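Local coordinates for DNA primase (Aquifex aeolicus, PDB 2AU3), which probably synthesises the short RNA primers that DNA polymerase extends during DNA replication, acting as a DNA-directed RNA polymerase, at residues A[12-17]-A[65-70]; A[227-232]-A[276-281]; A[358-363]-A[392-397]. All blocks are in the same frame, centred on the assembly; numbering follows the deposited sequence.

The three contacts follow one another along the chain, and none touches another. Contact 1 lies in the N-terminal zinc-binding domain, contact 2 in the RNA polymerase core with its Toprim fold, and contact 3 in the C-terminal helical region of this fragment. The centres of contacts 1 and 2 are about 30 Å apart, those of contacts 2 and 3 about 35 Å. Contacts 1 and 3 are about 61 Å apart between centres, on opposite sides of the chain's centre. Contact 2 is near the predicted catalytic magnesium site: the side chain of Q279 is about 10 Å from that of E251. In contact 1, G65 is about 12 Å from the bound zinc.

Contact 1 (A[12-17]-A[65-70]); sequences REIDIV and GDAIKF
This contact belongs to the CHC2-type zinc-binding domain, a zinc ribbon flanked by helices. The turn between helices 6-13 and 16-23 packs on the start of helix 67-75, just after edge strand 64-65. The join is apolar and buried, with no hydrogen bond across it. I16 does much of the work. Its CB already lies 3.9 Å from A67 CB. CG1 stands anti to the backbone N (chi1 -168°) and comes 3.7 Å from the same methyl. CD1 continues the extended chain and reaches the backbone at the helix start, 3.6 Å from A67 N and close to the carbonyl carbon of D66. The branch CG2 takes the crowded position between the I16 backbone N and carbonyl carbon.

I14 meets the same alanine through its CG2 branch. CG2 of I14 is anti to the backbone N and lies 3.6 Å from A67 CB. The A67 methyl therefore touches both isoleucines. CD1 of I14 goes on to CG1 of I68, the two chains crossing at about a right angle. Helix 79-90 also touches this core, with L86 and Y90 against I14 and Y79 and A82 against I68.

Both helices are capped at their N-terminal ends. D15 is the N-cap of helix 16-23 and accepts from V17 N through OD1, met from above the carboxylate plane. Q54 NE2 also bonds to that oxygen, while Q54 OE1 accepts from I16 N. One glutamine side chain thus ties down both residues. D66 is the N-cap of helix 67-75. Its OD2 is hydrogen-bonded to Y79 OH, and its OD1 accepts from K69 N at 2.9 Å, nearly along the C-O axis.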
loop_
_atom_site.group_PDB
_atom_site.type_symbol
_atom_site.label_atom_id
_atom_site.label_comp_id
_atom_site.label_asym_id
_atom_site.label_seq_id
_atom_site.Cartn_x
_atom_site.Cartn_y
_atom_site.Cartn_z
ATOM N N ARG A 12 -6.445 22.020 -9.877
ATOM C CA ARG A 12 -6.432 21.794 -11.335
ATOM C C ARG A 12 -5.646 22.877 -12.106
ATOM O O ARG A 12 -4.886 22.575 -13.032
ATOM C CB ARG A 12 -7.856 21.681 -11.889
ATOM C CG ARG A 12 -8.624 20.404 -11.474
ATOM C CD ARG A 12 -10.158 20.526 -11.692
ATOM N NE ARG A 12 -10.890 19.327 -11.267
ATOM C CZ ARG A 12 -11.084 18.247 -12.025
ATOM N NH1 ARG A 12 -10.611 18.200 -13.265
ATOM N NH2 ARG A 12 -11.754 17.200 -11.537
ATOM N N GLU A 13 -5.815 24.128 -11.696
ATOM C CA GLU A 13 -5.194 25.268 -12.361
ATOM C C GLU A 13 -3.679 25.386 -12.117
ATOM O O GLU A 13 -2.954 25.918 -12.971
ATOM C CB GLU A 13 -5.890 26.557 -11.911
ATOM C CG GLU A 13 -5.381 27.817 -12.604
ATOM C CD GLU A 13 -5.973 28.012 -13.992
ATOM O OE1 GLU A 13 -6.724 27.116 -14.476
ATOM O OE2 GLU A 13 -5.676 29.056 -14.605
ATOM N N ILE A 14 -3.200 24.920 -10.958
ATOM C CA ILE A 14 -1.770 25.049 -10.626
ATOM C C ILE A 14 -0.933 24.049 -11.415
ATOM O O ILE A 14 -1.365 22.922 -11.645
ATOM C CB ILE A 14 -1.512 24.817 -9.119
ATOM C CG1 ILE A 14 -2.101 25.951 -8.286
ATOM C CG2 ILE A 14 -0.035 24.744 -8.861
ATOM C CD1 ILE A 14 -2.426 25.512 -6.865
ATOM N N ASP A 15 0.253 24.472 -11.843
ATOM C CA ASP A 15 1.257 23.549 -12.358
ATOM C C ASP A 15 2.396 23.580 -11.361
ATOM O O ASP A 15 3.019 24.621 -11.159
ATOM C CB ASP A 15 1.757 23.986 -13.755
ATOM C CG ASP A 15 2.690 22.952 -14.411
ATOM O OD1 ASP A 15 3.232 22.047 -13.713
ATOM O OD2 ASP A 15 2.936 22.958 -15.637
ATOM N N ILE A 16 2.654 22.443 -10.718
ATOM C CA ILE A 16 3.649 22.381 -9.652
ATOM C C ILE A 16 5.034 22.857 -10.091
ATOM O O ILE A 16 5.776 23.420 -9.295
ATOM C CB ILE A 16 3.720 20.962 -9.073
ATOM C CG1 ILE A 16 4.537 20.951 -7.779
ATOM C CG2 ILE A 16 4.241 19.960 -10.130
ATOM C CD1 ILE A 16 4.338 19.638 -6.958
ATOM N N VAL A 17 5.367 22.638 -11.365
ATOM C CA VAL A 17 6.639 23.078 -11.922
ATOM C C VAL A 17 6.768 24.603 -11.831
ATOM O O VAL A 17 7.776 25.123 -11.342
ATOM C CB VAL A 17 6.827 22.564 -13.383
ATOM C CG1 VAL A 17 8.070 23.167 -14.035
ATOM C CG2 VAL A 17 6.936 21.056 -13.399
ATOM N N GLY A 65 4.555 15.692 -1.772
ATOM C CA GLY A 65 3.202 16.206 -1.841
ATOM C C GLY A 65 2.914 17.045 -3.078
ATOM O O GLY A 65 3.684 17.043 -4.050
ATOM N N ASP A 66 1.798 17.774 -3.044
ATOM C CA ASP A 66 1.422 18.622 -4.170
ATOM C C ASP A 66 2.027 20.021 -4.045
ATOM O O ASP A 66 2.860 20.295 -3.153
ATOM C CB ASP A 66 -0.121 18.658 -4.386
ATOM C CG ASP A 66 -0.877 19.356 -3.236
ATOM O OD1 ASP A 66 -0.228 19.972 -2.375
ATOM O OD2 ASP A 66 -2.130 19.341 -3.109
ATOM N N ALA A 67 1.646 20.891 -4.975
ATOM C CA ALA A 67 2.192 22.235 -5.025
ATOM C C ALA A 67 1.806 23.083 -3.805
ATOM O O ALA A 67 2.647 23.777 -3.242
ATOM C CB ALA A 67 1.754 22.925 -6.320
ATOM N N ILE A 68 0.538 23.036 -3.400
ATOM C CA ILE A 68 0.112 23.790 -2.231
ATOM C C ILE A 68 0.927 23.372 -1.003
ATOM O O ILE A 68 1.345 24.216 -0.179
ATOM C CB ILE A 68 -1.383 23.549 -1.937
ATOM C CG1 ILE A 68 -2.255 24.132 -3.067
ATOM C CG2 ILE A 68 -1.751 24.154 -0.550
ATOM C CD1 ILE A 68 -3.724 23.672 -3.027
ATOM N N LYS A 69 1.118 22.065 -0.867
ATOM C CA LYS A 69 1.851 21.513 0.253
ATOM C C LYS A 69 3.307 21.991 0.247
ATOM O O LYS A 69 3.857 22.306 1.302
ATOM C CB LYS A 69 1.793 19.988 0.222
ATOM C CG LYS A 69 2.760 19.333 1.181
ATOM C CD LYS A 69 2.201 18.015 1.661
ATOM C CE LYS A 69 2.900 17.553 2.909
ATOM N NZ LYS A 69 3.060 16.079 2.869
ATOM N N PHE A 70 3.930 22.063 -0.932
ATOM C CA PHE A 70 5.285 22.621 -0.999
ATOM C C PHE A 70 5.326 24.035 -0.382
ATOM O O PHE A 70 6.196 24.354 0.424
ATOM C CB PHE A 70 5.848 22.661 -2.427
ATOM C CG PHE A 70 7.210 23.321 -2.495
ATOM C CD1 PHE A 70 8.372 22.597 -2.199
ATOM C CD2 PHE A 70 7.318 24.682 -2.762
ATOM C CE1 PHE A 70 9.632 23.212 -2.216
ATOM C CE2 PHE A 70 8.588 25.309 -2.787
ATOM C CZ PHE A 70 9.730 24.578 -2.501
#

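Contact 2 (A[227-232]-A[276-281]); sequences KGENLF and TQNQAN
Two side chains at the N-terminal end of helix 277-284, T276 and Q279, grip backbone carbonyls of segment 227-232. T276 OG1 donates to G228 O at 2.8 Å, in the carbonyl plane and on a lone pair. Q279 NE2 donates to K227 O at 3.0 Å, with the acceptor close to the amide plane. The same nitrogen makes a weak bond to N230 O at 3.3 Å. G228 O also lies against N278 CB and Q279 CG. L231 adds an apolar touch, its CD2 3.9 Å from Q279 CB.

A capping box holds these donors in place. T276 is the N-cap: its OG1 accepts from Q279 N, and Q279 OE1 accepts from T276 N at 2.9 Å. OG1 therefore receives one bond and gives another. Both ends of the Q279 amide are engaged, which fixes its rotation. An alanine at Q279 would lose both NE2 bonds and the return half of the box, and would probably loosen the 227-230 turn against the helix. On the outer side, E229 and N278 run alongside each other, CG of E229 3.7 Å from ND2 of N278.

The contact packs the turn leading into the Toprim sheet against helix 277-284, whose A280 and Q277 touch helix 298-313. L231 lies in the short, weakly bonded edge strand at about 231-232, antiparallel to strand 267-270. F232 packs on helix 253-261.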
loop_
_atom_site.group_PDB
_atom_site.type_symbol
_atom_site.label_atom_id
_atom_site.label_comp_id
_atom_site.label_asym_id
_atom_site.label_seq_id
_atom_site.Cartn_x
_atom_site.Cartn_y
_atom_site.Cartn_z
ATOM N N LYS A 227 -10.947 -1.081 5.109
ATOM C CA LYS A 227 -9.818 -2.011 4.995
ATOM C C LYS A 227 -10.075 -3.080 3.940
ATOM O O LYS A 227 -9.185 -3.407 3.165
ATOM C CB LYS A 227 -9.395 -2.607 6.360
ATOM C CG LYS A 227 -10.319 -3.666 6.954
ATOM C CD LYS A 227 -10.212 -3.733 8.474
ATOM C CE LYS A 227 -9.148 -4.719 8.942
ATOM N NZ LYS A 227 -8.855 -4.592 10.432
ATOM N N GLY A 228 -11.315 -3.555 3.864
ATOM C CA GLY A 228 -11.697 -4.615 2.947
ATOM C C GLY A 228 -11.725 -4.232 1.478
ATOM O O GLY A 228 -11.901 -5.098 0.637
ATOM N N GLU A 229 -11.520 -2.951 1.172
ATOM C CA GLU A 229 -11.650 -2.438 -0.197
ATOM C C GLU A 229 -10.338 -1.872 -0.778
ATOM O O GLU A 229 -10.303 -1.390 -1.924
ATOM C CB GLU A 229 -12.743 -1.372 -0.225
ATOM C CG GLU A 229 -14.114 -1.917 0.196
ATOM C CD GLU A 229 -15.225 -0.890 0.058
ATOM O OE1 GLU A 229 -15.091 0.039 -0.777
ATOM O OE2 GLU A 229 -16.231 -1.012 0.790
ATOM N N ASN A 230 -9.269 -1.940 0.015
ATOM C CA ASN A 230 -7.964 -1.386 -0.358
ATOM C C ASN A 230 -6.845 -2.426 -0.266
ATOM O O ASN A 230 -6.932 -3.365 0.523
ATOM C CB ASN A 230 -7.631 -0.189 0.542
ATOM C CG ASN A 230 -8.491 1.024 0.245
ATOM O OD1 ASN A 230 -8.191 1.781 -0.670
ATOM N ND2 ASN A 230 -9.585 1.198 1.003
ATOM N N LEU A 231 -5.793 -2.248 -1.062
ATOM C CA LEU A 231 -4.628 -3.114 -0.956
ATOM C C LEU A 231 -3.414 -2.288 -0.594
ATOM O O LEU A 231 -3.113 -1.283 -1.262
ATOM C CB LEU A 231 -4.355 -3.878 -2.273
ATOM C CG LEU A 231 -5.278 -5.060 -2.595
ATOM C CD1 LEU A 231 -5.223 -5.382 -4.076
ATOM C CD2 LEU A 231 -4.912 -6.284 -1.764
ATOM N N PHE A 232 -2.706 -2.711 0.442
ATOM C CA PHE A 232 -1.436 -2.089 0.755
ATOM C C PHE A 232 -0.476 -2.235 -0.418
ATOM O O PHE A 232 -0.307 -3.342 -0.973
ATOM C CB PHE A 232 -0.800 -2.718 1.990
ATOM C CG PHE A 232 0.455 -2.002 2.442
ATOM C CD1 PHE A 232 0.386 -0.679 2.882
ATOM C CD2 PHE A 232 1.690 -2.642 2.428
ATOM C CE1 PHE A 232 1.540 -0.001 3.301
ATOM C CE2 PHE A 232 2.859 -1.975 2.852
ATOM C CZ PHE A 232 2.784 -0.661 3.276
ATOM N N THR A 276 -9.821 -10.200 0.797
ATOM C CA THR A 276 -11.273 -10.211 0.611
ATOM C C THR A 276 -11.586 -10.249 -0.856
ATOM O O THR A 276 -10.743 -9.936 -1.679
ATOM C CB THR A 276 -11.938 -8.965 1.199
ATOM O OG1 THR A 276 -11.576 -7.825 0.403
ATOM C CG2 THR A 276 -11.423 -8.671 2.635
ATOM N N GLN A 277 -12.827 -10.604 -1.191
ATOM C CA GLN A 277 -13.292 -10.518 -2.572
ATOM C C GLN A 277 -13.142 -9.114 -3.189
ATOM O O GLN A 277 -12.710 -8.983 -4.354
ATOM C CB GLN A 277 -14.762 -10.982 -2.670
ATOM C CG GLN A 277 -15.237 -11.172 -4.127
ATOM C CD GLN A 277 -14.459 -12.290 -4.847
ATOM O OE1 GLN A 277 -13.729 -12.048 -5.816
ATOM N NE2 GLN A 277 -14.633 -13.491 -4.386
ATOM N N ASN A 278 -13.509 -8.068 -2.438
ATOM C CA ASN A 278 -13.352 -6.709 -2.965
ATOM C C ASN A 278 -11.885 -6.438 -3.306
ATOM O O ASN A 278 -11.613 -5.807 -4.298
ATOM C CB ASN A 278 -13.873 -5.627 -1.997
ATOM C CG ASN A 278 -15.389 -5.536 -1.987
ATOM O OD1 ASN A 278 -16.053 -6.006 -2.913
ATOM N ND2 ASN A 278 -15.952 -4.935 -0.925
ATOM N N GLN A 279 -10.955 -6.909 -2.471
ATOM C CA GLN A 279 -9.525 -6.753 -2.767
ATOM C C GLN A 279 -9.082 -7.566 -4.015
ATOM O O GLN A 279 -8.287 -7.080 -4.838
ATOM C CB GLN A 279 -8.663 -7.140 -1.558
ATOM C CG GLN A 279 -8.744 -6.170 -0.391
ATOM C CD GLN A 279 -8.290 -6.793 0.920
ATOM O OE1 GLN A 279 -7.997 -8.017 0.991
ATOM N NE2 GLN A 279 -8.256 -5.984 1.971
ATOM N N ALA A 280 -9.582 -8.800 -4.135
ATOM C CA ALA A 280 -9.311 -9.611 -5.324
ATOM C C ALA A 280 -9.900 -8.949 -6.595
ATOM O O ALA A 280 -9.221 -8.865 -7.611
ATOM C CB ALA A 280 -9.810 -11.020 -5.146
ATOM N N ASN A 281 -11.147 -8.479 -6.522
ATOM C CA ASN A 281 -11.765 -7.695 -7.599
ATOM C C ASN A 281 -10.892 -6.488 -7.958
ATOM O O ASN A 281 -10.621 -6.250 -9.123
ATOM C CB ASN A 281 -13.162 -7.176 -7.199
ATOM C CG ASN A 281 -14.224 -8.297 -7.045
ATOM O OD1 ASN A 281 -15.322 -8.041 -6.574
ATOM N ND2 ASN A 281 -13.880 -9.517 -7.415
#

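Contact 3 (A[358-363]-A[392-397]); sequences TARENL and TKYKVP
Y394 sits at the centre of the contact, its ring pushed into the bend between helices 351-358 and 363-374. The close packing is round this ring. A359 CB lies over one face, offset toward the rim, in a CH-pi contact 3.9 Å from the centroid. The opposite face carries CG of the preceding K393, also toward the rim. L363 comes in obliquely from the base of the side chain, with CD1 3.4 Å from Y394 CG and 3.5 Å from Y394 CB. V396 makes a looser apolar touch, its CG2 4.3 Å from L363 CD2, with F390 and T367 also against it. The phenol oxygen has its partner outside the two segments: Y394 OH is hydrogen-bonded to I356 O. K393 NZ bonds to that same carbonyl.

These pieces belong to the helical domain of DnaG. Helix 380-394 ends at Y394, and K395 leaves it with positive phi (67°). The chain makes a short 3-10 turn around R360, and N362 caps the next helix, its OD1 accepting from E365 N. F390, one turn back in helix 380-394, meets both the Y394 ring and A359.

The solvent side is that of R360, which is exposed, its chain bent at chi2. CG lies at the edge of the tyrosine ring, in plane, and NE is 3.5 Å from Y394 CE1. The guanidinium is turned 71° to the ring, with Y394 CD1 above its centre.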
loop_
_atom_site.group_PDB
_atom_site.type_symbol
_atom_site.label_atom_id
_atom_site.label_comp_id
_atom_site.label_asym_id
_atom_site.label_seq_id
_atom_site.Cartn_x
_atom_site.Cartn_y
_atom_site.Cartn_z
ATOM N N THR A 358 0.382 -32.979 -10.907
ATOM C CA THR A 358 0.609 -33.691 -9.646
ATOM C C THR A 358 -0.550 -34.574 -9.132
ATOM O O THR A 358 -0.409 -35.244 -8.111
ATOM C CB THR A 358 1.057 -32.711 -8.534
ATOM O OG1 THR A 358 0.083 -31.668 -8.378
ATOM C CG2 THR A 358 2.328 -31.971 -8.935
ATOM N N ALA A 359 -1.687 -34.570 -9.820
ATOM C CA ALA A 359 -2.837 -35.339 -9.351
ATOM C C ALA A 359 -2.440 -36.797 -9.115
ATOM O O ALA A 359 -2.956 -37.438 -8.202
ATOM C CB ALA A 359 -3.992 -35.242 -10.322
ATOM N N ARG A 360 -1.494 -37.278 -9.929
ATOM C CA ARG A 360 -0.801 -38.562 -9.747
ATOM C C ARG A 360 -0.429 -38.930 -8.295
ATOM O O ARG A 360 -0.320 -40.113 -7.960
ATOM C CB ARG A 360 0.494 -38.573 -10.570
ATOM C CG ARG A 360 0.311 -38.933 -12.036
ATOM C CD ARG A 360 -0.325 -40.305 -12.242
ATOM N NE ARG A 360 -0.602 -40.552 -13.661
ATOM C CZ ARG A 360 -1.356 -41.550 -14.119
ATOM N NH1 ARG A 360 -1.906 -42.406 -13.267
ATOM N NH2 ARG A 360 -1.555 -41.696 -15.427
ATOM N N GLU A 361 -0.177 -37.920 -7.461
ATOM C CA GLU A 361 0.216 -38.140 -6.060
ATOM C C GLU A 361 -0.889 -38.820 -5.260
ATOM O O GLU A 361 -0.627 -39.741 -4.473
ATOM C CB GLU A 361 0.566 -36.816 -5.382
ATOM C CG GLU A 361 2.046 -36.509 -5.309
ATOM C CD GLU A 361 2.331 -35.020 -5.377
ATOM O OE1 GLU A 361 1.674 -34.244 -4.635
ATOM O OE2 GLU A 361 3.218 -34.622 -6.168
ATOM N N ASN A 362 -2.116 -38.343 -5.468
ATOM C CA ASN A 362 -3.285 -38.716 -4.671
ATOM C C ASN A 362 -4.537 -38.390 -5.479
ATOM O O ASN A 362 -5.213 -37.382 -5.224
ATOM C CB ASN A 362 -3.289 -37.930 -3.350
ATOM C CG ASN A 362 -4.285 -38.473 -2.330
ATOM O OD1 ASN A 362 -5.382 -38.933 -2.672
ATOM N ND2 ASN A 362 -3.912 -38.389 -1.053
ATOM N N LEU A 363 -4.841 -39.224 -6.464
ATOM C CA LEU A 363 -5.914 -38.895 -7.396
ATOM C C LEU A 363 -7.193 -38.465 -6.670
ATOM O O LEU A 363 -7.853 -37.504 -7.078
ATOM C CB LEU A 363 -6.192 -40.040 -8.381
ATOM C CG LEU A 363 -6.975 -39.638 -9.644
ATOM C CD1 LEU A 363 -6.262 -38.530 -10.403
ATOM C CD2 LEU A 363 -7.255 -40.837 -10.563
ATOM N N THR A 392 -9.099 -36.615 -19.715
ATOM C CA THR A 392 -8.247 -37.327 -20.659
ATOM C C THR A 392 -7.131 -38.033 -19.922
ATOM O O THR A 392 -6.943 -39.238 -20.050
ATOM C CB THR A 392 -7.662 -36.354 -21.716
ATOM O OG1 THR A 392 -8.718 -35.851 -22.543
ATOM C CG2 THR A 392 -6.659 -37.077 -22.620
ATOM N N LYS A 393 -6.398 -37.245 -19.143
ATOM C CA LYS A 393 -5.297 -37.756 -18.367
ATOM C C LYS A 393 -5.722 -38.796 -17.279
ATOM O O LYS A 393 -5.201 -39.906 -17.306
ATOM C CB LYS A 393 -4.508 -36.611 -17.705
ATOM C CG LYS A 393 -3.285 -37.072 -16.918
ATOM C CD LYS A 393 -2.322 -35.942 -16.583
ATOM C CE LYS A 393 -0.968 -36.483 -16.143
ATOM N NZ LYS A 393 -0.079 -35.400 -15.636
ATOM N N TYR A 394 -6.635 -38.479 -16.334
ATOM C CA TYR A 394 -6.868 -39.426 -15.212
ATOM C C TYR A 394 -8.154 -40.268 -15.280
ATOM O O TYR A 394 -8.443 -41.032 -14.363
ATOM C CB TYR A 394 -6.791 -38.679 -13.875
ATOM C CG TYR A 394 -5.451 -37.993 -13.702
ATOM C CD1 TYR A 394 -4.324 -38.720 -13.332
ATOM C CD2 TYR A 394 -5.312 -36.624 -13.934
ATOM C CE1 TYR A 394 -3.102 -38.107 -13.180
ATOM C CE2 TYR A 394 -4.095 -35.997 -13.778
ATOM C CZ TYR A 394 -2.991 -36.750 -13.401
ATOM O OH TYR A 394 -1.776 -36.149 -13.239
ATOM N N LYS A 395 -8.896 -40.112 -16.380
ATOM C CA LYS A 395 -10.116 -40.884 -16.664
ATOM C C LYS A 395 -11.288 -40.596 -15.722
ATOM O O LYS A 395 -12.280 -41.339 -15.693
ATOM C CB LYS A 395 -9.796 -42.387 -16.701
ATOM C CG LYS A 395 -9.035 -42.824 -17.951
ATOM C CD LYS A 395 -9.003 -44.341 -18.076
ATOM C CE LYS A 395 -7.604 -44.827 -18.400
ATOM N NZ LYS A 395 -7.302 -46.147 -17.775
ATOM N N VAL A 396 -11.189 -39.501 -14.972
ATOM C CA VAL A 396 -12.266 -39.098 -14.086
ATOM C C VAL A 396 -13.410 -38.540 -14.941
ATOM O O VAL A 396 -13.174 -37.683 -15.794
ATOM C CB VAL A 396 -11.777 -38.080 -13.036
ATOM C CG1 VAL A 396 -12.905 -37.713 -12.060
ATOM C CG2 VAL A 396 -10.601 -38.656 -12.271
ATOM N N PRO A 397 -14.626 -39.068 -14.759
ATOM C CA PRO A 397 -15.767 -38.699 -15.613
ATOM C C PRO A 397 -16.037 -37.192 -15.604
ATOM O O PRO A 397 -15.948 -36.546 -14.559
ATOM C CB PRO A 397 -16.939 -39.472 -14.993
ATOM C CG PRO A 397 -16.292 -40.644 -14.300
ATOM C CD PRO A 397 -15.001 -40.078 -13.748
#